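Local coordinates for sigma regulatory family protein-PP2C phosphatase (Chlamydia trachomatis serovar L2, PDB 6MAB) that probably acts as a membrane-anchored phosphatase of a sigma-regulatory pathway, its periplasmic sensor domain, the part described here, being thought to respond to TCA-cycle intermediates, at residues A[27-32]-A[247-252]; A[170-175]-A[254-259]; A[113-118]-A[128-133]. All coordinates share one frame; numbering follows the deposited sequence.

From the N terminus, helix 2-31 brings 27-32 into place first, but contact 1 closes only when the chain returns at 247-252, a loop of more than two hundred residues. Nested inside that loop is contact 3, the hairpin 113-118/128-133 of the five-stranded sheet. Strand 169-174 then starts the six-stranded sheet and pairs later with 254-259, so contact 2 crosses contact 1: its first segment lies within the loop of contact 1 and its second just beyond. Met252 links the two sheets, its O hydrogen-bonded to Thr116 OG1 of contact 3, while Leu117 CD1 packs on Ile172 and Phe254 of contact 2. The long helix and both sheets meet around Met252.

Contact 1: A[27-32]-A[247-252]; sequences TLQQTI and HSLPEM
Gln29 and Met252 bring the end of the long helix 2-31 against the turn that leaves strand 240-249. A long N-terminal helix beside two mixed helix-and-sheet modules, each built on an antiparallel sheet, is consistent with the double-Cache (PAS-like) architecture of periplasmic sensor domains, and this contact lies where helix and both modules converge. From CB the chain of Gln29 turns to put CG anti to its own carbonyl carbon and then runs extended. CG has three neighbours: Met252 CE at 4.2 Å, Leu249 CD2 at 4.1 Å and Glu251 OE2 at 3.6 Å. CD stays near the same carboxylate oxygen. At the tip, NE2 donates a weak hydrogen bond to Glu251 OE2 over 3.1 Å, bent to 130° at the hydrogen. Amide and carboxylate planes stand 73° apart, and the two side chains cross at about a right angle. Because Glu251 is poorly ordered, this bond probably holds its carboxylate only loosely. Water 1 lies at the edge of the His247 ring and in its plane, 2.8 Å from His247 NE2; its link to Gln29 NE2 is unusually short and so doubtful. The deeper half of the contact is apolar. Leu28 and Leu249 both lean on Phe254 of the next strand, which joins them through its ring, while Leu159 and Leu155 of helix 153-160 pack on Leu28 and Ile32 respectively. Met252 bends at chi3 (-75°), and its side chain crosses that of Ile32 obliquely, with SD 3.8 Å from Ile32 CG2. The bend carries the terminal methyl over the helix backbone, where Met252 CE lies 4.0 Å from Gln29 CA and 3.7 Å from Leu28 O, the carbonyl that accepts the bond from Ile32 N.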
loop_
_atom_site.group_PDB
_atom_site.type_symbol
_atom_site.label_atom_id
_atom_site.label_comp_id
_atom_site.label_asym_id
_atom_site.label_seq_id
_atom_site.Cartn_x
_atom_site.Cartn_y
_atom_site.Cartn_z
ATOM N N THR A 27 -5.970 -1.934 11.851
ATOM C CA THR A 27 -4.735 -1.285 12.274
ATOM C C THR A 27 -4.202 -0.375 11.175
ATOM O O THR A 27 -3.834 0.780 11.421
ATOM C CB THR A 27 -3.699 -2.345 12.672
ATOM O OG1 THR A 27 -4.192 -3.106 13.785
ATOM C CG2 THR A 27 -2.382 -1.693 13.079
ATOM N N LEU A 28 -4.163 -0.881 9.943
ATOM C CA LEU A 28 -3.685 -0.069 8.838
ATOM C C LEU A 28 -4.598 1.127 8.562
ATOM O O LEU A 28 -4.106 2.200 8.193
ATOM C CB LEU A 28 -3.512 -0.956 7.604
ATOM C CG LEU A 28 -2.413 -2.011 7.766
ATOM C CD1 LEU A 28 -2.432 -2.980 6.585
ATOM C CD2 LEU A 28 -1.021 -1.385 7.879
ATOM N N GLN A 29 -5.917 0.989 8.759
ATOM C CA GLN A 29 -6.814 2.127 8.570
ATOM C C GLN A 29 -6.553 3.222 9.594
ATOM O O GLN A 29 -6.743 4.413 9.302
ATOM C CB GLN A 29 -8.267 1.657 8.632
ATOM C CG GLN A 29 -8.732 0.922 7.387
ATOM C CD GLN A 29 -10.009 0.116 7.607
ATOM O OE1 GLN A 29 -10.570 0.091 8.705
ATOM N NE2 GLN A 29 -10.467 -0.551 6.555
ATOM N N GLN A 30 -6.101 2.842 10.788
ATOM C CA GLN A 30 -5.826 3.798 11.845
ATOM C C GLN A 30 -4.448 4.444 11.719
ATOM O O GLN A 30 -4.239 5.543 12.257
ATOM C CB GLN A 30 -5.955 3.101 13.199
ATOM C CG GLN A 30 -7.365 2.601 13.500
ATOM C CD GLN A 30 -8.401 3.713 13.358
ATOM O OE1 GLN A 30 -9.404 3.560 12.665
ATOM N NE2 GLN A 30 -8.141 4.850 13.998
ATOM N N THR A 31 -3.522 3.823 10.976
ATOM C CA THR A 31 -2.130 4.246 10.966
ATOM C C THR A 31 -1.635 4.795 9.631
ATOM O O THR A 31 -0.711 5.609 9.631
ATOM C CB THR A 31 -1.223 3.072 11.362
ATOM O OG1 THR A 31 -1.489 1.955 10.516
ATOM C CG2 THR A 31 -1.478 2.665 12.799
ATOM N N ILE A 32 -2.206 4.389 8.500
ATOM C CA ILE A 32 -1.702 4.871 7.207
ATOM C C ILE A 32 -2.295 6.209 6.752
ATOM O O ILE A 32 -1.525 7.134 6.424
ATOM C CB ILE A 32 -1.906 3.799 6.131
ATOM C CG1 ILE A 32 -1.090 2.548 6.469
ATOM C CG2 ILE A 32 -1.502 4.347 4.755
ATOM C CD1 ILE A 32 0.392 2.732 6.523
ATOM N N HIS A 247 -9.049 -9.899 2.247
ATOM C CA HIS A 247 -9.884 -8.785 2.663
ATOM C C HIS A 247 -9.490 -7.515 1.927
ATOM O O HIS A 247 -8.316 -7.135 1.931
ATOM C CB HIS A 247 -9.768 -8.541 4.150
ATOM C CG HIS A 247 -10.496 -7.319 4.579
ATOM N ND1 HIS A 247 -11.867 -7.210 4.484
ATOM C CD2 HIS A 247 -10.049 -6.127 5.035
ATOM C CE1 HIS A 247 -12.238 -6.013 4.902
ATOM N NE2 HIS A 247 -11.156 -5.338 5.248
ATOM N N SER A 248 -10.471 -6.843 1.331
ATOM C CA SER A 248 -10.198 -5.648 0.543
ATOM C C SER A 248 -10.333 -4.379 1.378
ATOM O O SER A 248 -11.276 -4.235 2.158
ATOM C CB SER A 248 -11.142 -5.585 -0.655
ATOM O OG SER A 248 -10.814 -6.615 -1.577
ATOM N N LEU A 249 -9.370 -3.455 1.208
ATOM C CA LEU A 249 -9.447 -2.096 1.751
ATOM C C LEU A 249 -9.622 -1.120 0.594
ATOM O O LEU A 249 -8.662 -0.443 0.177
ATOM C CB LEU A 249 -8.206 -1.704 2.547
ATOM C CG LEU A 249 -7.841 -2.525 3.780
ATOM C CD1 LEU A 249 -7.110 -3.804 3.413
ATOM C CD2 LEU A 249 -7.007 -1.652 4.704
ATOM N N PRO A 250 -10.832 -1.022 0.052
ATOM C CA PRO A 250 -11.025 -0.211 -1.158
ATOM C C PRO A 250 -10.635 1.247 -0.981
ATOM O O PRO A 250 -10.132 1.855 -1.934
ATOM C CB PRO A 250 -12.524 -0.372 -1.451
ATOM C CG PRO A 250 -13.139 -0.726 -0.135
ATOM C CD PRO A 250 -12.102 -1.527 0.602
ATOM N N GLU A 251 -10.846 1.830 0.204
ATOM C CA GLU A 251 -10.516 3.238 0.423
ATOM C C GLU A 251 -9.010 3.500 0.484
ATOM O O GLU A 251 -8.615 4.656 0.697
ATOM C CB GLU A 251 -11.194 3.751 1.703
ATOM C CG GLU A 251 -10.595 3.268 3.017
ATOM C CD GLU A 251 -10.782 1.781 3.242
ATOM O OE1 GLU A 251 -11.718 1.206 2.637
ATOM O OE2 GLU A 251 -9.991 1.195 4.018
ATOM N N MET A 252 -8.167 2.465 0.309
ATOM C CA MET A 252 -6.726 2.653 0.199
ATOM C C MET A 252 -6.105 1.816 -0.921
ATOM O O MET A 252 -4.871 1.795 -1.060
ATOM C CB MET A 252 -6.070 2.336 1.540
ATOM C CG MET A 252 -6.225 3.466 2.539
ATOM S SD MET A 252 -4.983 3.254 3.816
ATOM C CE MET A 252 -5.630 1.923 4.785
HETATM O O HOH W 1 -11.602 -2.794 6.233
#

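Contact 2: A[170-175]-A[254-259]; sequences TAILSK and FRILTY
Ala171 and Leu257 exchange a pair of backbone hydrogen bonds, Ala171 N to Leu257 O at 2.7 Å and Leu257 N to Ala171 O at 2.8 Å, the latter almost straight (175°). Leu173 and Arg255 repeat the pattern two residues on. Between them Ile172 faces Ile256 as a non-hydrogen-bonded pair, and Leu257 O takes a further CA-H...O contact from Thr170 CA at 3.3 Å. Strands 169-174 and 254-261 are thus antiparallel neighbours inside the six-stranded sheet, flanked by 179-182 and 240-249, as in a PAS-like Cache module. Apolar contacts line both faces. On one, Leu173 CD1 rests 3.8 Å from Leu257 CB. On the other, turned to helix 2-31, Ile172 and Ile256 lie side by side, Ile172 CD1 4.0 Å from Ile256 CG1, and Thr170 CG2 touches Ile256 CG2 at 3.8 Å. Ile172 CG2, anti to its backbone N, reaches Phe254 CD1. Polar side chains find partners beyond the two strands: Tyr259 sets its ring edge near Ala171 N and bonds Asp184 through OH, Thr258 OG1 is held by Leu17 O, and water 2, at the guanidinium edge and in its plane, accepts from Arg255 NE at 2.8 Å and donates to Ser174 O.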
loop_
_atom_site.group_PDB
_atom_site.type_symbol
_atom_site.label_atom_id
_atom_site.label_comp_id
_atom_site.label_asym_id
_atom_site.label_seq_id
_atom_site.Cartn_x
_atom_site.Cartn_y
_atom_site.Cartn_z
ATOM N N THR A 170 0.622 -13.291 6.792
ATOM C CA THR A 170 -0.040 -12.166 6.140
ATOM C C THR A 170 0.721 -11.761 4.884
ATOM O O THR A 170 1.953 -11.775 4.859
ATOM C CB THR A 170 -0.127 -10.950 7.086
ATOM O OG1 THR A 170 -0.766 -11.333 8.303
ATOM C CG2 THR A 170 -0.889 -9.771 6.439
ATOM N N ALA A 171 -0.021 -11.356 3.858
ATOM C CA ALA A 171 0.541 -10.752 2.656
ATOM C C ALA A 171 -0.262 -9.501 2.328
ATOM O O ALA A 171 -1.489 -9.500 2.426
ATOM C CB ALA A 171 0.518 -11.698 1.479
ATOM N N ILE A 172 0.450 -8.433 1.980
ATOM C CA ILE A 172 -0.153 -7.192 1.511
ATOM C C ILE A 172 -0.197 -7.243 -0.006
ATOM O O ILE A 172 0.844 -7.466 -0.651
ATOM C CB ILE A 172 0.651 -5.974 1.990
ATOM C CG1 ILE A 172 0.791 -5.981 3.514
ATOM C CG2 ILE A 172 0.044 -4.667 1.466
ATOM C CD1 ILE A 172 -0.506 -5.947 4.288
ATOM N N LEU A 173 -1.392 -7.048 -0.568
ATOM C CA LEU A 173 -1.666 -7.234 -1.995
ATOM C C LEU A 173 -1.982 -5.903 -2.650
ATOM O O LEU A 173 -2.835 -5.155 -2.170
ATOM C CB LEU A 173 -2.866 -8.162 -2.226
ATOM C CG LEU A 173 -2.724 -9.670 -2.231
ATOM C CD1 LEU A 173 -1.780 -10.157 -1.160
ATOM C CD2 LEU A 173 -4.125 -10.238 -2.072
ATOM N N SER A 174 -1.351 -5.649 -3.795
ATOM C CA SER A 174 -1.766 -4.536 -4.631
ATOM C C SER A 174 -3.127 -4.830 -5.262
ATOM O O SER A 174 -3.605 -5.970 -5.292
ATOM C CB SER A 174 -0.727 -4.285 -5.722
ATOM O OG SER A 174 -0.886 -5.244 -6.753
ATOM N N LYS A 175 -3.733 -3.781 -5.813
ATOM C CA LYS A 175 -5.073 -3.881 -6.384
ATOM C C LYS A 175 -5.157 -4.919 -7.507
ATOM O O LYS A 175 -6.168 -5.632 -7.626
ATOM C CB LYS A 175 -5.505 -2.507 -6.899
ATOM C CG LYS A 175 -6.955 -2.434 -7.358
ATOM C CD LYS A 175 -7.327 -1.032 -7.834
ATOM N N PHE A 254 -5.572 -1.327 -1.603
ATOM C CA PHE A 254 -4.814 -2.558 -1.425
ATOM C C PHE A 254 -5.666 -3.547 -0.651
ATOM O O PHE A 254 -6.750 -3.216 -0.173
ATOM C CB PHE A 254 -3.451 -2.295 -0.759
ATOM C CG PHE A 254 -3.515 -1.871 0.665
ATOM C CD1 PHE A 254 -3.499 -2.821 1.657
ATOM C CD2 PHE A 254 -3.490 -0.521 1.019
ATOM C CE1 PHE A 254 -3.535 -2.456 2.992
ATOM C CE2 PHE A 254 -3.530 -0.146 2.362
ATOM C CZ PHE A 254 -3.549 -1.119 3.346
ATOM N N ARG A 255 -5.177 -4.779 -0.567
ATOM C CA ARG A 255 -5.890 -5.881 0.047
ATOM C C ARG A 255 -4.960 -6.566 1.029
ATOM O O ARG A 255 -3.744 -6.402 0.972
ATOM C CB ARG A 255 -6.388 -6.906 -0.996
ATOM C CG ARG A 255 -7.151 -6.299 -2.171
ATOM C CD ARG A 255 -8.199 -7.268 -2.728
ATOM N NE ARG A 255 -7.694 -8.150 -3.763
ATOM C CZ ARG A 255 -8.382 -9.181 -4.249
ATOM N NH1 ARG A 255 -9.595 -9.460 -3.777
ATOM N NH2 ARG A 255 -7.861 -9.940 -5.202
ATOM N N ILE A 256 -5.539 -7.357 1.920
ATOM C CA ILE A 256 -4.779 -8.146 2.878
ATOM C C ILE A 256 -5.153 -9.609 2.676
ATOM O O ILE A 256 -6.342 -9.956 2.656
ATOM C CB ILE A 256 -5.051 -7.714 4.331
ATOM C CG1 ILE A 256 -4.528 -6.300 4.586
ATOM C CG2 ILE A 256 -4.372 -8.633 5.310
ATOM C CD1 ILE A 256 -5.052 -5.720 5.885
ATOM N N LEU A 257 -4.144 -10.452 2.526
ATOM C CA LEU A 257 -4.302 -11.901 2.467
ATOM C C LEU A 257 -3.751 -12.472 3.764
ATOM O O LEU A 257 -2.558 -12.336 4.034
ATOM C CB LEU A 257 -3.545 -12.489 1.264
ATOM C CG LEU A 257 -3.417 -14.019 1.258
ATOM C CD1 LEU A 257 -4.725 -14.732 1.011
ATOM C CD2 LEU A 257 -2.386 -14.414 0.176
ATOM N N THR A 258 -4.599 -13.089 4.591
ATOM C CA THR A 258 -4.059 -13.900 5.679
ATOM C C THR A 258 -4.052 -15.362 5.238
ATOM O O THR A 258 -4.877 -15.778 4.428
ATOM C CB THR A 258 -4.858 -13.722 6.957
ATOM O OG1 THR A 258 -6.236 -13.902 6.656
ATOM C CG2 THR A 258 -4.615 -12.323 7.524
ATOM N N TYR A 259 -3.087 -16.131 5.731
ATOM C CA TYR A 259 -2.962 -17.504 5.260
ATOM C C TYR A 259 -2.273 -18.332 6.329
ATOM O O TYR A 259 -1.619 -17.802 7.237
ATOM C CB TYR A 259 -2.226 -17.585 3.891
ATOM C CG TYR A 259 -0.755 -17.132 3.891
ATOM C CD1 TYR A 259 -0.425 -15.788 3.808
ATOM C CD2 TYR A 259 0.284 -18.056 3.982
ATOM C CE1 TYR A 259 0.908 -15.354 3.827
ATOM C CE2 TYR A 259 1.624 -17.626 3.987
ATOM C CZ TYR A 259 1.910 -16.276 3.915
ATOM O OH TYR A 259 3.223 -15.826 3.941
HETATM O O HOH W 2 -5.716 -8.115 -5.693
#

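Contact 3: A[113-118]-A[128-133]; sequences FLATLR and AVLQTN
Leu114 O is gripped by several groups: Gln131 N donates to it at 3.0 Å, Asn35 ND2 of helix 35-45 adds a second hydrogen bond, and Leu130 CA makes a CA-H...O contact at 3.5 Å. Leu114 N returns a bond to Gln131 O at 2.8 Å, and Thr116 and Val129 form the next hydrogen-bonded pair of this antiparallel beta hairpin. On the face of Leu114, Thr116, Val129 and Gln131, side chains of each pair lie side by side and point the same way. Leu114 holds CG between its N and carbonyl carbon (chi1 63°), and both CG and CD1 come 4.1 Å from Gln131 CB. Gln131 runs extended past this leucine to an amide fixed at both ends, NE2 on Glu104 O and OE1 on Phe106 N. Arg118 CG, anti to its carbonyl carbon (chi1 -61°), lies 3.8 Å from Val129 CG2; its NH1 bonds Phe205 O, and the guanidinium makes a cation-pi contact with Phe106. On the opposite face, Ala115 CB meets Leu130 CD1 at 3.9 Å, and Phe113 CB lies 3.6 Å from Thr132 OG1, itself bonded to Asn35 ND2. The sheet has the 2-1-5-4-3 strand order of PAS-like folds: 113-119 is an outermost strand, 126-135 pairs onward with 142-151, and helix 35-45 packs on Leu130 through Asn35 and Ile38.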
loop_
_atom_site.group_PDB
_atom_site.type_symbol
_atom_site.label_atom_id
_atom_site.label_comp_id
_atom_site.label_asym_id
_atom_site.label_seq_id
_atom_site.Cartn_x
_atom_site.Cartn_y
_atom_site.Cartn_z
ATOM N N PHE A 113 -7.763 13.672 -0.873
ATOM C CA PHE A 113 -6.469 13.043 -0.662
ATOM C C PHE A 113 -6.586 11.567 -1.016
ATOM O O PHE A 113 -7.683 11.026 -1.194
ATOM C CB PHE A 113 -5.982 13.177 0.799
ATOM C CG PHE A 113 -6.841 12.451 1.780
ATOM C CD1 PHE A 113 -6.584 11.133 2.091
ATOM C CD2 PHE A 113 -7.891 13.095 2.414
ATOM C CE1 PHE A 113 -7.387 10.445 3.008
ATOM C CE2 PHE A 113 -8.692 12.417 3.336
ATOM C CZ PHE A 113 -8.448 11.107 3.623
ATOM N N LEU A 114 -5.429 10.916 -1.082
ATOM C CA LEU A 114 -5.395 9.464 -1.132
ATOM C C LEU A 114 -4.229 8.961 -0.299
ATOM O O LEU A 114 -3.246 9.672 -0.052
ATOM C CB LEU A 114 -5.293 8.926 -2.562
ATOM C CG LEU A 114 -4.056 9.272 -3.380
ATOM C CD1 LEU A 114 -2.833 8.414 -3.061
ATOM C CD2 LEU A 114 -4.430 9.137 -4.879
ATOM N N ALA A 115 -4.343 7.707 0.113
ATOM C CA ALA A 115 -3.273 7.014 0.818
ATOM C C ALA A 115 -3.206 5.593 0.292
ATOM O O ALA A 115 -4.231 4.916 0.208
ATOM C CB ALA A 115 -3.510 7.013 2.327
ATOM N N THR A 116 -2.019 5.136 -0.077
ATOM C CA THR A 116 -1.899 3.787 -0.608
ATOM C C THR A 116 -0.516 3.256 -0.274
ATOM O O THR A 116 0.286 3.930 0.366
ATOM C CB THR A 116 -2.210 3.772 -2.096
ATOM O OG1 THR A 116 -2.327 2.420 -2.550
ATOM C CG2 THR A 116 -1.176 4.540 -2.903
ATOM N N LEU A 117 -0.282 2.000 -0.642
ATOM C CA LEU A 117 1.018 1.365 -0.468
ATOM C C LEU A 117 1.619 1.055 -1.824
ATOM O O LEU A 117 0.914 0.596 -2.730
ATOM C CB LEU A 117 0.890 0.078 0.324
ATOM C CG LEU A 117 0.287 0.226 1.722
ATOM C CD1 LEU A 117 0.096 -1.144 2.366
ATOM C CD2 LEU A 117 1.139 1.096 2.603
ATOM N N ARG A 118 2.932 1.301 -1.949
ATOM C CA ARG A 118 3.691 0.986 -3.160
ATOM C C ARG A 118 5.045 0.432 -2.742
ATOM O O ARG A 118 5.600 0.793 -1.703
ATOM C CB ARG A 118 3.911 2.205 -4.084
ATOM C CG ARG A 118 2.619 2.851 -4.617
ATOM C CD ARG A 118 1.851 1.880 -5.509
ATOM N NE ARG A 118 0.525 2.396 -5.910
ATOM C CZ ARG A 118 0.308 3.076 -7.021
ATOM N NH1 ARG A 118 1.314 3.343 -7.842
ATOM N NH2 ARG A 118 -0.918 3.470 -7.331
ATOM N N ALA A 128 4.287 3.904 2.356
ATOM C CA ALA A 128 3.000 4.568 2.367
ATOM C C ALA A 128 3.117 5.827 1.531
ATOM O O ALA A 128 3.903 6.720 1.856
ATOM C CB ALA A 128 2.616 4.918 3.795
ATOM N N VAL A 129 2.343 5.883 0.461
ATOM C CA VAL A 129 2.332 7.004 -0.467
ATOM C C VAL A 129 1.071 7.792 -0.174
ATOM O O VAL A 129 -0.034 7.305 -0.424
ATOM C CB VAL A 129 2.351 6.528 -1.919
ATOM C CG1 VAL A 129 2.385 7.709 -2.870
ATOM C CG2 VAL A 129 3.535 5.579 -2.157
ATOM N N LEU A 130 1.247 8.991 0.356
ATOM C CA LEU A 130 0.143 9.878 0.703
ATOM C C LEU A 130 0.196 11.110 -0.188
ATOM O O LEU A 130 1.250 11.733 -0.333
ATOM C CB LEU A 130 0.214 10.283 2.165
ATOM C CG LEU A 130 -0.468 9.317 3.120
ATOM C CD1 LEU A 130 0.161 7.930 3.081
ATOM C CD2 LEU A 130 -0.462 9.861 4.540
ATOM N N GLN A 131 -0.926 11.410 -0.832
ATOM C CA GLN A 131 -1.062 12.574 -1.689
ATOM C C GLN A 131 -2.267 13.362 -1.237
ATOM O O GLN A 131 -3.347 12.784 -1.081
ATOM C CB GLN A 131 -1.195 12.139 -3.147
ATOM C CG GLN A 131 0.018 11.347 -3.572
ATOM C CD GLN A 131 -0.013 10.876 -5.027
ATOM O OE1 GLN A 131 -0.823 11.333 -5.839
ATOM N NE2 GLN A 131 0.904 9.973 -5.357
ATOM N N THR A 132 -2.068 14.659 -1.007
ATOM C CA THR A 132 -3.110 15.545 -0.508
ATOM C C THR A 132 -3.186 16.809 -1.358
ATOM O O THR A 132 -2.171 17.480 -1.573
ATOM C CB THR A 132 -2.831 15.882 0.944
ATOM O OG1 THR A 132 -2.791 14.666 1.696
ATOM C CG2 THR A 132 -3.913 16.818 1.510
ATOM N N ASN A 133 -4.390 17.142 -1.824
ATOM C CA ASN A 133 -4.562 18.309 -2.675
ATOM C C ASN A 133 -4.412 19.598 -1.867
ATOM O O ASN A 133 -4.889 19.714 -0.733
ATOM C CB ASN A 133 -5.923 18.272 -3.378
ATOM C CG ASN A 133 -5.885 17.527 -4.672
ATOM O OD1 ASN A 133 -4.889 17.568 -5.405
ATOM N ND2 ASN A 133 -6.968 16.840 -4.979
#